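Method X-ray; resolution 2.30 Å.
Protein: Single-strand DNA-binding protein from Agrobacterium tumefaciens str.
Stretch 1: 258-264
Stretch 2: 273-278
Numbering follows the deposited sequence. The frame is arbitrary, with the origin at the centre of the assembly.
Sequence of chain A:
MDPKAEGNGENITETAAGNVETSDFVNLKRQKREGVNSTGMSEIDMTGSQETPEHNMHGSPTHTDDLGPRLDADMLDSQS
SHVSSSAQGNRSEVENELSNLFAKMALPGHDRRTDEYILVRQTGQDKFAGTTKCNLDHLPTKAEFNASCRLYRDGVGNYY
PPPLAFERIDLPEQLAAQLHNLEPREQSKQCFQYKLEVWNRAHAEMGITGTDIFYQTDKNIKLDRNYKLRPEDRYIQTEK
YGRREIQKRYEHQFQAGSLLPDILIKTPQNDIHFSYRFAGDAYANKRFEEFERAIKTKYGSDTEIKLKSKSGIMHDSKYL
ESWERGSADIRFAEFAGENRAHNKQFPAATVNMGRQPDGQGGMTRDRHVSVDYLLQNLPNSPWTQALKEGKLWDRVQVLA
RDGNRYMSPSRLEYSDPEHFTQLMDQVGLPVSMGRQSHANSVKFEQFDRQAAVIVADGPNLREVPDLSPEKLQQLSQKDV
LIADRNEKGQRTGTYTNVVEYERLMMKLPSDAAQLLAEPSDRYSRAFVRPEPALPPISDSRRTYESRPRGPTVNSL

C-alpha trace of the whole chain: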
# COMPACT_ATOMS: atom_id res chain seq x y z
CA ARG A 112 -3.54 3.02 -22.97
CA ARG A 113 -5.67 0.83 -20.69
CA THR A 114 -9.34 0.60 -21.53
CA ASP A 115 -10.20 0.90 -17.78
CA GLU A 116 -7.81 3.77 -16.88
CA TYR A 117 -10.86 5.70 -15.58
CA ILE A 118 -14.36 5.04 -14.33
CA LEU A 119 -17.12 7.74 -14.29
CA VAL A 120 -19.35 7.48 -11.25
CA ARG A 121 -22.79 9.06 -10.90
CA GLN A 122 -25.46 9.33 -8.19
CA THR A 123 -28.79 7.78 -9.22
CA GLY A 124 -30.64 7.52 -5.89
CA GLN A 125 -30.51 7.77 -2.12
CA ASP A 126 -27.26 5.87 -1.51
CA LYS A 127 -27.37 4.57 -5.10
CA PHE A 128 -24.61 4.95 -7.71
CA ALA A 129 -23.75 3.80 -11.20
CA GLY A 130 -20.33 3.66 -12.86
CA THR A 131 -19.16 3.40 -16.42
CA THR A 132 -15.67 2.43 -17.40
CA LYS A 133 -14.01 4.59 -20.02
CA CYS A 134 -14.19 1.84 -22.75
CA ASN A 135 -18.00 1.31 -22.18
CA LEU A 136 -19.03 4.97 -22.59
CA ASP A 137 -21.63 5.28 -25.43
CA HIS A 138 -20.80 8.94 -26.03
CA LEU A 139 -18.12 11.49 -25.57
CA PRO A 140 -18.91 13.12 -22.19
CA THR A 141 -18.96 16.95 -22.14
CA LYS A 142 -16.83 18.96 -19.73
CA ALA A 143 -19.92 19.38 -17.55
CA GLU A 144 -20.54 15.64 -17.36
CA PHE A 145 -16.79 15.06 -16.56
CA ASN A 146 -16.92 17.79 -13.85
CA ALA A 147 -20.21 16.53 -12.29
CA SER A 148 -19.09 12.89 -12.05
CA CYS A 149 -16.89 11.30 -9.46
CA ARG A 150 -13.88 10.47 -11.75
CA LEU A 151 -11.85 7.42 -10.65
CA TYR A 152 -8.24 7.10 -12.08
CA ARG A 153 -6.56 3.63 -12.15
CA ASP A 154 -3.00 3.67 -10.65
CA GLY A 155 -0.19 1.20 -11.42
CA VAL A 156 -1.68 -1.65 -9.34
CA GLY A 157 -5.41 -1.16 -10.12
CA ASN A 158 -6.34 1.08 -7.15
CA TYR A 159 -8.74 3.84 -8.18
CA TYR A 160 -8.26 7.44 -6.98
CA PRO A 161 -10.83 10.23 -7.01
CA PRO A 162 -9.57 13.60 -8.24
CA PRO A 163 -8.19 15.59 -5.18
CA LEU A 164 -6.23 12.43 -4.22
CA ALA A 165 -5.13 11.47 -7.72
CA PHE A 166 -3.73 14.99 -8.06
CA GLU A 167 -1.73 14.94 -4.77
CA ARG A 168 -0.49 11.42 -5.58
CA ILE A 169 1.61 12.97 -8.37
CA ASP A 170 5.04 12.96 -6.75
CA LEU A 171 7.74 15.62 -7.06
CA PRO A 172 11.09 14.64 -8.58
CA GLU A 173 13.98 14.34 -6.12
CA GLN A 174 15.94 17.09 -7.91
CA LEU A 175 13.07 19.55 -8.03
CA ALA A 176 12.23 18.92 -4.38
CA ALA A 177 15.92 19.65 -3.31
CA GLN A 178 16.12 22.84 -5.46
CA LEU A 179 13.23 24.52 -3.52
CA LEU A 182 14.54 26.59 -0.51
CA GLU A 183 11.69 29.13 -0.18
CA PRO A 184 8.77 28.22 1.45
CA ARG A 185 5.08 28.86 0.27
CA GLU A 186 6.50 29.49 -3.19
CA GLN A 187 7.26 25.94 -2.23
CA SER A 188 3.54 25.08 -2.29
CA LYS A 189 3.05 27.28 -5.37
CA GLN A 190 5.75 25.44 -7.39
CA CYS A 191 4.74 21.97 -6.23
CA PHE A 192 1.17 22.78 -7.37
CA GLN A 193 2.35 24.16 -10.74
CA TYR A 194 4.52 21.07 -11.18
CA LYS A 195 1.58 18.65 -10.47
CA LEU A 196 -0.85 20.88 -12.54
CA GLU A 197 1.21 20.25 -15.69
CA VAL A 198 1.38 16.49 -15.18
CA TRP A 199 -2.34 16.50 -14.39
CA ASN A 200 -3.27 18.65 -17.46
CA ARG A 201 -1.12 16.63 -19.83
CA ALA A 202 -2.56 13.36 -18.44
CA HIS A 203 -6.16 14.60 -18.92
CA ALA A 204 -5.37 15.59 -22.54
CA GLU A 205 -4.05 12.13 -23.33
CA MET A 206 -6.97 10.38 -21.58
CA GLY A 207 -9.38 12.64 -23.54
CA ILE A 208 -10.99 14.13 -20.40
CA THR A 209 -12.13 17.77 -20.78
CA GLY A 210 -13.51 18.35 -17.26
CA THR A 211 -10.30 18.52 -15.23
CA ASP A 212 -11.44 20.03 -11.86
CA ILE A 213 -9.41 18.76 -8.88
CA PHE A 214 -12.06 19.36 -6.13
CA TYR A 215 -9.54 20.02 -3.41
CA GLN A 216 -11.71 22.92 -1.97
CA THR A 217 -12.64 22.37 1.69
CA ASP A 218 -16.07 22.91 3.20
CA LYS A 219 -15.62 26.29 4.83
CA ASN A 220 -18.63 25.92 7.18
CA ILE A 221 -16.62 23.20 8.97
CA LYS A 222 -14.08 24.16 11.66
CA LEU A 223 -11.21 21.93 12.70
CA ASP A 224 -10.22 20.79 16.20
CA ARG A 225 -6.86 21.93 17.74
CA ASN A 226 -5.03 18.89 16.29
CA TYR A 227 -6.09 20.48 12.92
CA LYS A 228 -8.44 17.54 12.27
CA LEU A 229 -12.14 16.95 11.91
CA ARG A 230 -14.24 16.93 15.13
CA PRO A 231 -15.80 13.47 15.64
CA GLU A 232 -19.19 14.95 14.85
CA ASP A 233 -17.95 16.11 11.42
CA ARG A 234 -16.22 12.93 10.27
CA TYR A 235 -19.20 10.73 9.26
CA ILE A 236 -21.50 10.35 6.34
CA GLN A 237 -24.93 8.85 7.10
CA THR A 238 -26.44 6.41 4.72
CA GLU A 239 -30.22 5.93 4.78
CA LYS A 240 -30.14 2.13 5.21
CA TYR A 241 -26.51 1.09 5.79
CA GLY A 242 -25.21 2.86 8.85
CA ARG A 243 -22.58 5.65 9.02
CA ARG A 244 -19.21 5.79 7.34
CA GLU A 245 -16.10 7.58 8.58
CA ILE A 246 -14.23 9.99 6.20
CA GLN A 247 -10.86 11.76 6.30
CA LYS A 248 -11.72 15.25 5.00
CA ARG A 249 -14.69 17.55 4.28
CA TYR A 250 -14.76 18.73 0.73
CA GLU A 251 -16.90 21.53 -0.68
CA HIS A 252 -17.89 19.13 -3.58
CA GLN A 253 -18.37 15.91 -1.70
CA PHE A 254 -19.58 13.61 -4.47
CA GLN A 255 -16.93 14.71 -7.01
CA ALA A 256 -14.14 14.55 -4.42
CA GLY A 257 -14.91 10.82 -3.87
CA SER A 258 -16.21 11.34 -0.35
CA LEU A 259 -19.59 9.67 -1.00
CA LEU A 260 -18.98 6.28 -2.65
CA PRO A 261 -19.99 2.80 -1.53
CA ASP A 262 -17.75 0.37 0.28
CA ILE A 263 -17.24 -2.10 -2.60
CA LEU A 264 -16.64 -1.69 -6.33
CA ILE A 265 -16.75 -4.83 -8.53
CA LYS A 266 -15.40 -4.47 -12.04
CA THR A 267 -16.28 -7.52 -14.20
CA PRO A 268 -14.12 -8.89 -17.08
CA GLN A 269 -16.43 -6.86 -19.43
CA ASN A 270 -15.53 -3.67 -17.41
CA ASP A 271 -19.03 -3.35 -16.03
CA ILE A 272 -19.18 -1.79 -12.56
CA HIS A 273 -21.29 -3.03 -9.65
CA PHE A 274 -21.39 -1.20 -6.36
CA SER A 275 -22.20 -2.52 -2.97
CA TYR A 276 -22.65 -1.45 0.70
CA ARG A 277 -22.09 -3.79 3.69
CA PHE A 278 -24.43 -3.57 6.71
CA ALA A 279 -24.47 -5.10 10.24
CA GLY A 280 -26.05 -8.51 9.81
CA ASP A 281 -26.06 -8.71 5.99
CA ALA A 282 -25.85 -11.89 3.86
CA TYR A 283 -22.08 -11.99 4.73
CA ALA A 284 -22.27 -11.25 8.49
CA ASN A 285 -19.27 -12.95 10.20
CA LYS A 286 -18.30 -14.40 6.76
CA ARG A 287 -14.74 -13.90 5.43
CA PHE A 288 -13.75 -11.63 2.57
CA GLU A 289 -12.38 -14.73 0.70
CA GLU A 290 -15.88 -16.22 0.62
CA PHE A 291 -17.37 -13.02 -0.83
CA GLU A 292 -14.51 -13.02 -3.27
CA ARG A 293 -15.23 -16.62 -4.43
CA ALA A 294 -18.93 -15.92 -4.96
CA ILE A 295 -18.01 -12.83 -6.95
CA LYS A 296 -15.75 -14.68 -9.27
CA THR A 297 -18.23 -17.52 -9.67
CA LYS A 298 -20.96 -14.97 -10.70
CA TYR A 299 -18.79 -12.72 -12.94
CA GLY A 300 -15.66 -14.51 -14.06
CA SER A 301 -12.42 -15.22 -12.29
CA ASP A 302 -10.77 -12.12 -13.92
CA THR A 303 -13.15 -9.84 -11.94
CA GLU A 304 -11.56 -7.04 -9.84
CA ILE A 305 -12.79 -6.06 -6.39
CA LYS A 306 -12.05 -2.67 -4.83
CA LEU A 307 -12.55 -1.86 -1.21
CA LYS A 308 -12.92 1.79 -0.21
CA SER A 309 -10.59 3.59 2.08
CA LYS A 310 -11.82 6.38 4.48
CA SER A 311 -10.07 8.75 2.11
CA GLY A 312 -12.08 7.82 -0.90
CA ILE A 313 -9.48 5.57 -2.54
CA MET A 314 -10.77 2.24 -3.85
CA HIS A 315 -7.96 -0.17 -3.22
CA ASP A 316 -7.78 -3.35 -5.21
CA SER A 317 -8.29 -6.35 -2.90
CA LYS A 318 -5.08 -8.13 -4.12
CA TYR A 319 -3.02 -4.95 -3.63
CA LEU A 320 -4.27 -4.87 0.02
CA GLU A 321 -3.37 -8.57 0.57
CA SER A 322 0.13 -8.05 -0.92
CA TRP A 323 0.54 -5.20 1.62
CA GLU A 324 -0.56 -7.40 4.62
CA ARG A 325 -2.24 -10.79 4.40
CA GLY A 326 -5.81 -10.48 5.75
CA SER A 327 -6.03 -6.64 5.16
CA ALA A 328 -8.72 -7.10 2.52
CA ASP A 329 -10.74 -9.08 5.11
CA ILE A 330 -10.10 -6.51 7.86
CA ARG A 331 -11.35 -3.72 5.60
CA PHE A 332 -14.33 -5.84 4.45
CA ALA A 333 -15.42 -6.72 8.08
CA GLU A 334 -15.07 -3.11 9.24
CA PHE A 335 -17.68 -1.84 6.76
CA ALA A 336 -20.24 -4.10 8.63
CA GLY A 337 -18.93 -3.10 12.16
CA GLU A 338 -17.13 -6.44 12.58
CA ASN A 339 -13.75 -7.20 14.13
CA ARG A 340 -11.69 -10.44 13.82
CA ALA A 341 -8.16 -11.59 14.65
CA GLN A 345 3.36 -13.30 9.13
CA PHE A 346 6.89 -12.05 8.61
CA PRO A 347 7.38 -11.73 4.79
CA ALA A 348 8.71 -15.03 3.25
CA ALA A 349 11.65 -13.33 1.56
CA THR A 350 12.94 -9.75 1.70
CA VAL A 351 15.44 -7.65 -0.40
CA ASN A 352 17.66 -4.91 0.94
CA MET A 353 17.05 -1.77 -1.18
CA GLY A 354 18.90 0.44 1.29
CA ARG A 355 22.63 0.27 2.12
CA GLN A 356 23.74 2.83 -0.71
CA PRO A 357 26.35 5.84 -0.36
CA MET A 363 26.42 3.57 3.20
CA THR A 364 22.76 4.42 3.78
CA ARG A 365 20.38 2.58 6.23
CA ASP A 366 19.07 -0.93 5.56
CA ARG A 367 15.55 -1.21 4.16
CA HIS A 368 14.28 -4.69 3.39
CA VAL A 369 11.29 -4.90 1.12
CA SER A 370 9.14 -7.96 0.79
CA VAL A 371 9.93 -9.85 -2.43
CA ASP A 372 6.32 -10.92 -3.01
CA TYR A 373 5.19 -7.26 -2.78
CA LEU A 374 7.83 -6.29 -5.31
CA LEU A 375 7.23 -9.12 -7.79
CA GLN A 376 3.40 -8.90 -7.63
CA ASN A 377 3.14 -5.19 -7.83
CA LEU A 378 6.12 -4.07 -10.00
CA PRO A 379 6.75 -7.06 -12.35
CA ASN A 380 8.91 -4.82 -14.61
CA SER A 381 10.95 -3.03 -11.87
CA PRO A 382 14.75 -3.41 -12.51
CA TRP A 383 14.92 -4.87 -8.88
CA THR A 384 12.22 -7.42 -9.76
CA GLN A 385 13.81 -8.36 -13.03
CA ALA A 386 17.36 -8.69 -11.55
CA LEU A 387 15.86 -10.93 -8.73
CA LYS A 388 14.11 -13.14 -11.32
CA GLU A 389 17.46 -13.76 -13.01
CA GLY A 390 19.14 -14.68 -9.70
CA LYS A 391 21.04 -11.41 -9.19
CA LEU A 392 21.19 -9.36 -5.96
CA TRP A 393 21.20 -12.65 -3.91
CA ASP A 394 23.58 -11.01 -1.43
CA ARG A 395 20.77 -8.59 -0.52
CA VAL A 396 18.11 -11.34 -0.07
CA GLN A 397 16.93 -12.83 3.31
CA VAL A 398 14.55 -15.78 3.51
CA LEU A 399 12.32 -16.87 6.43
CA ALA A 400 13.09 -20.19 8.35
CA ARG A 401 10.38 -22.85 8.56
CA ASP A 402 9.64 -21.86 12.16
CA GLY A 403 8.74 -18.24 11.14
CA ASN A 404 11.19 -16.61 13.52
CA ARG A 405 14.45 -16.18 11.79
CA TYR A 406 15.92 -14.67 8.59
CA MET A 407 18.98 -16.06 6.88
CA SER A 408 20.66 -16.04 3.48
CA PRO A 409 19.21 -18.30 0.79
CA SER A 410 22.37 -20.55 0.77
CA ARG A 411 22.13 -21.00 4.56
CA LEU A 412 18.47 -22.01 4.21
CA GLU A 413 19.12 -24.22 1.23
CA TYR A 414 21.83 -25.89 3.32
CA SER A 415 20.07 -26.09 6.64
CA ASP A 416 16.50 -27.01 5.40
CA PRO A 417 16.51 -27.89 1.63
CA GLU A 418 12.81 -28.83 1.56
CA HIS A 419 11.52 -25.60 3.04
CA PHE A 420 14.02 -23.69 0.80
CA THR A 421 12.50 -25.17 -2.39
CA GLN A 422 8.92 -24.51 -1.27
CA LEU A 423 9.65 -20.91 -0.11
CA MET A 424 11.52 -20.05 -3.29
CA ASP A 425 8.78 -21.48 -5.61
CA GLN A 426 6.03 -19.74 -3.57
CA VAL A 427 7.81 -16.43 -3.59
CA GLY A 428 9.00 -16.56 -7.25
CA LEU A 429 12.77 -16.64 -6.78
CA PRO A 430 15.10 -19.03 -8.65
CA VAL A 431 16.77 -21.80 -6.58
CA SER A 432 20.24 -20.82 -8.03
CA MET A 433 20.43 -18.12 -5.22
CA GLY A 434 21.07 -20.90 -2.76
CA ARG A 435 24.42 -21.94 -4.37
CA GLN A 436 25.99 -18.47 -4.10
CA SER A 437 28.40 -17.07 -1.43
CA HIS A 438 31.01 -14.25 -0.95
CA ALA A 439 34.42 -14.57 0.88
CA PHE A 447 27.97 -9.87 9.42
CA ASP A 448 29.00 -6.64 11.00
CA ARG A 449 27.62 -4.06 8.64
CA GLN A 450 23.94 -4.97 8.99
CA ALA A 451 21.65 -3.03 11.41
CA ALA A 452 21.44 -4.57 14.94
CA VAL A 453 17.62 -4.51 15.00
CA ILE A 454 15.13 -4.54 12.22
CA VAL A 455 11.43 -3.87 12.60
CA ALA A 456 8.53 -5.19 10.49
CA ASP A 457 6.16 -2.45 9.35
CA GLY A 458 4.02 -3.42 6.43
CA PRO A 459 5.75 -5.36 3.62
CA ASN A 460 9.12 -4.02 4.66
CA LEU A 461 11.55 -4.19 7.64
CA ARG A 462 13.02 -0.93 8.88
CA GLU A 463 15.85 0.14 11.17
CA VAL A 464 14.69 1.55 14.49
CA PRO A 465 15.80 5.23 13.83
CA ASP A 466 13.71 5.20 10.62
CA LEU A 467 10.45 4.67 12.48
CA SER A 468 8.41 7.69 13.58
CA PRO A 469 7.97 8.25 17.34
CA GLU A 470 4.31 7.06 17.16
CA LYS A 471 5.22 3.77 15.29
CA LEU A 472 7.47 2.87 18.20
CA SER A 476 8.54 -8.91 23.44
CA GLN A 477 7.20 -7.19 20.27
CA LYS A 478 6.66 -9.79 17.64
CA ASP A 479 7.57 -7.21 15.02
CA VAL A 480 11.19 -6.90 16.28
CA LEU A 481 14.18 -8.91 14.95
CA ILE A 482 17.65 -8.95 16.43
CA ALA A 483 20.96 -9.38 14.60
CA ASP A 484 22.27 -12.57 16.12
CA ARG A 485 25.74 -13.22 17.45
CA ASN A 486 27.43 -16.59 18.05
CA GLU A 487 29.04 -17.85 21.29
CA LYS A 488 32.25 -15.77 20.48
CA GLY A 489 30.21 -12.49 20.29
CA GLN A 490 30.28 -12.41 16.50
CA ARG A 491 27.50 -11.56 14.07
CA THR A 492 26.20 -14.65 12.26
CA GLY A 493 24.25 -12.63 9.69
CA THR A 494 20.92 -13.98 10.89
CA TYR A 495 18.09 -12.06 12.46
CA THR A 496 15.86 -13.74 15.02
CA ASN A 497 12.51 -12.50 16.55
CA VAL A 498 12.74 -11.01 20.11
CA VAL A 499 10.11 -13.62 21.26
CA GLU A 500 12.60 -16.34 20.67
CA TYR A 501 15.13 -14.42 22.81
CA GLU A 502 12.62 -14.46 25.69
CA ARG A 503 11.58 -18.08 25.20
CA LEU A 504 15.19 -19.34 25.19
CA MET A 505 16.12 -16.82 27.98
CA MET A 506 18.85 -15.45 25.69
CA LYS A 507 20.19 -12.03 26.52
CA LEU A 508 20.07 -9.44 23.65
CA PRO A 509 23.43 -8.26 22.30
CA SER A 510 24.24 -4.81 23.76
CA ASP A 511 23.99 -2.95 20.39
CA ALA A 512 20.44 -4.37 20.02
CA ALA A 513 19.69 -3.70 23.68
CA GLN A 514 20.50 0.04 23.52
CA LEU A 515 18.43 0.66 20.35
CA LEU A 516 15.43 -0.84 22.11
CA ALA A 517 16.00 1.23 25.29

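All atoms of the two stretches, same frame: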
# COMPACT_ATOMS: atom_id res chain seq x y z
N SER A 258 -15.84 11.53 -1.74
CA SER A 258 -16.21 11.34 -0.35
C SER A 258 -17.64 10.87 -0.11
O SER A 258 -18.16 11.10 0.97
CB SER A 258 -15.74 12.52 0.53
OG SER A 258 -14.37 12.18 1.01
N LEU A 259 -18.24 10.16 -1.08
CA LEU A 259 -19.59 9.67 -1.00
C LEU A 259 -19.83 8.34 -1.68
O LEU A 259 -20.98 8.07 -2.02
CB LEU A 259 -20.63 10.68 -1.59
CG LEU A 259 -21.03 11.97 -0.83
CD1 LEU A 259 -22.24 12.77 -1.47
CD2 LEU A 259 -21.34 11.72 0.64
N LEU A 260 -18.84 7.48 -1.84
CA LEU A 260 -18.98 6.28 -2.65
C LEU A 260 -19.30 5.13 -1.75
O LEU A 260 -19.09 5.21 -0.54
CB LEU A 260 -17.67 5.95 -3.39
CG LEU A 260 -17.01 6.99 -4.28
CD1 LEU A 260 -15.39 6.84 -4.41
CD2 LEU A 260 -17.78 7.09 -5.61
N PRO A 261 -19.75 4.02 -2.33
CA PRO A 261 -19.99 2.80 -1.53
C PRO A 261 -18.69 2.10 -1.16
O PRO A 261 -17.59 2.51 -1.59
CB PRO A 261 -20.87 1.90 -2.44
CG PRO A 261 -21.12 2.66 -3.67
CD PRO A 261 -20.07 3.81 -3.75
N ASP A 262 -18.82 1.08 -0.32
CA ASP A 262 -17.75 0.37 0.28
C ASP A 262 -16.98 -0.43 -0.81
O ASP A 262 -15.75 -0.56 -0.76
CB ASP A 262 -18.36 -0.65 1.26
CG ASP A 262 -19.32 -0.02 2.32
OD1 ASP A 262 -19.20 1.18 2.62
OD2 ASP A 262 -20.20 -0.72 2.89
N ILE A 263 -17.73 -1.01 -1.75
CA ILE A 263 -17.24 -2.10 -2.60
C ILE A 263 -17.52 -1.69 -4.01
O ILE A 263 -18.60 -1.26 -4.34
CB ILE A 263 -17.92 -3.44 -2.28
CG1 ILE A 263 -17.56 -3.95 -0.86
CG2 ILE A 263 -17.57 -4.47 -3.30
CD1 ILE A 263 -18.50 -5.01 -0.32
N LEU A 264 -16.50 -1.80 -4.85
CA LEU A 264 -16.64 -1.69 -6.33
C LEU A 264 -16.20 -3.00 -7.00
O LEU A 264 -15.07 -3.42 -6.86
CB LEU A 264 -15.77 -0.50 -6.83
CG LEU A 264 -15.84 0.02 -8.30
CD1 LEU A 264 -15.02 1.32 -8.40
CD2 LEU A 264 -15.28 -0.97 -9.29
N HIS A 273 -20.21 -2.86 -10.63
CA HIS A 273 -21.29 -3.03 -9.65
C HIS A 273 -20.82 -2.49 -8.32
O HIS A 273 -19.66 -2.63 -7.95
CB HIS A 273 -21.77 -4.48 -9.57
CG HIS A 273 -22.28 -5.01 -10.88
ND1 HIS A 273 -21.46 -5.59 -11.82
CD2 HIS A 273 -23.52 -4.96 -11.45
CE1 HIS A 273 -22.17 -5.89 -12.90
NE2 HIS A 273 -23.43 -5.52 -12.69
N PHE A 274 -21.72 -1.85 -7.61
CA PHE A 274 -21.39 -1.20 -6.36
C PHE A 274 -22.17 -1.83 -5.28
O PHE A 274 -23.28 -2.21 -5.49
CB PHE A 274 -21.79 0.23 -6.39
CG PHE A 274 -20.81 1.11 -7.08
CD1 PHE A 274 -19.53 1.28 -6.58
CD2 PHE A 274 -21.20 1.85 -8.19
CE1 PHE A 274 -18.66 2.14 -7.19
CE2 PHE A 274 -20.33 2.70 -8.79
CZ PHE A 274 -19.06 2.85 -8.31
N SER A 275 -21.59 -1.87 -4.10
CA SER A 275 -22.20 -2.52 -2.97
C SER A 275 -21.85 -1.81 -1.64
O SER A 275 -20.74 -1.26 -1.46
CB SER A 275 -21.70 -3.95 -2.96
OG SER A 275 -22.70 -4.78 -2.41
N TYR A 276 -22.83 -1.81 -0.73
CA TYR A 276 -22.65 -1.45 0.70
C TYR A 276 -22.78 -2.71 1.60
O TYR A 276 -23.65 -3.50 1.38
CB TYR A 276 -23.73 -0.50 1.13
CG TYR A 276 -23.50 0.94 0.87
CD1 TYR A 276 -22.62 1.68 1.68
CD2 TYR A 276 -24.22 1.62 -0.14
CE1 TYR A 276 -22.42 3.06 1.49
CE2 TYR A 276 -24.04 3.01 -0.34
CZ TYR A 276 -23.13 3.70 0.48
OH TYR A 276 -22.91 5.06 0.28
N ARG A 277 -21.90 -2.88 2.58
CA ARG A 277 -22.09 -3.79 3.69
C ARG A 277 -23.08 -3.17 4.68
O ARG A 277 -23.28 -1.94 4.72
CB ARG A 277 -20.73 -4.09 4.39
CG ARG A 277 -19.88 -5.27 3.80
CD ARG A 277 -18.74 -5.83 4.76
NE ARG A 277 -19.05 -7.04 5.61
CZ ARG A 277 -20.13 -7.74 5.38
NH1 ARG A 277 -20.86 -7.36 4.36
NH2 ARG A 277 -20.45 -8.81 6.07
N PHE A 278 -23.73 -4.03 5.48
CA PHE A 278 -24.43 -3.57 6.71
C PHE A 278 -24.35 -4.63 7.80
O PHE A 278 -24.20 -5.82 7.48
CB PHE A 278 -25.90 -3.06 6.47
CG PHE A 278 -26.78 -4.01 5.69
CD1 PHE A 278 -27.68 -4.87 6.36
CD2 PHE A 278 -26.73 -4.05 4.29
CE1 PHE A 278 -28.48 -5.77 5.65
CE2 PHE A 278 -27.54 -4.93 3.56
CZ PHE A 278 -28.41 -5.80 4.26
O HOH W 1 -20.86 6.76 1.77

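The contact is the start of an antiparallel beta pairing, fixed by one reciprocal pair of backbone hydrogen bonds, extended past the strand by an aspartate that accepts from a main-chain amide, and packed on one side by a proline set between two aromatic rings.

The register is set at Ile263 and Ser275, whose CA atoms lie 5.0 Å apart. Ile263 N donates to Ser275 O at 3.0 Å, and Ser275 N returns the bond to Ile263 O at 3.1 Å, the closed ring expected of an antiparallel hydrogen-bonded pair. The next pair, Leu264 and Phe274, is the non-hydrogen-bonded kind, with the CA atoms drawn in to 4.8 Å. Here the backbones meet through weaker CA-H...O contacts: Phe274 CA lies 3.4 Å from Ile263 O, and Leu264 CA lies 3.6 Å from His273 O. These bonds use main-chain atoms alone, and the side chains alternate between the two faces of the sheet.

On the face shared by Leu264 and Phe274, the packing is apolar. Leu264, with both chi angles t, brings CG to 3.7 Å from Phe274 CE1. Pro261 approaches the same ring obliquely, its CG 3.6 Å from Phe274 CD1. Phe274 has more area covered by the opposing stretch than any other residue here, and a large flat side chain suits a position that must touch both a strand partner and the loop before it.

Pro261 also serves Tyr276. Its CB sits 4.0 Å from the centroid of the Tyr276 ring and only 12° off the ring normal, a CH-pi contact over the face. Proline fits this site well: its compact ring offers CH groups to both aromatics, and having no amide hydrogen it leaves no backbone donor to satisfy. The CA-to-CB bond of Tyr276 points away overall, but chi1 in the m well brings the ring back beside the loop. At its tip the hydroxyl is joined to the loop by water: water 1 donates to Leu260 O at 3.3 Å and hydrogen-bonds Tyr276 OH at 3.1 Å. The phenol thus combines an apolar face for proline with a polar end for a loop carbonyl.

Asp262 continues the polar pairing where the strand register gives way to loop. Its CA-to-CB bond points toward the second stretch, and with chi1 m its OD2 accepts from Arg277 N at 2.8 Å. A side-chain carboxylate therefore takes up a backbone amide beyond the last bridge. Its oxygens are also hydrogen-bonded elsewhere in the structure, which helps explain how a charged group can be buried.

On the other face, with Ile263 and Ser275, the side chains meet at longer closest distances: Ile263 CB and Ser275 CB are 3.9 Å apart. Ile263 CD1 lies loosely beside Arg277 CG, at 4.4 Å, next to the aliphatic part of an arginine whose end leads away. A beta-branched isoleucine suits the extended backbone. Altogether 549 Å² is buried, counting both stretches.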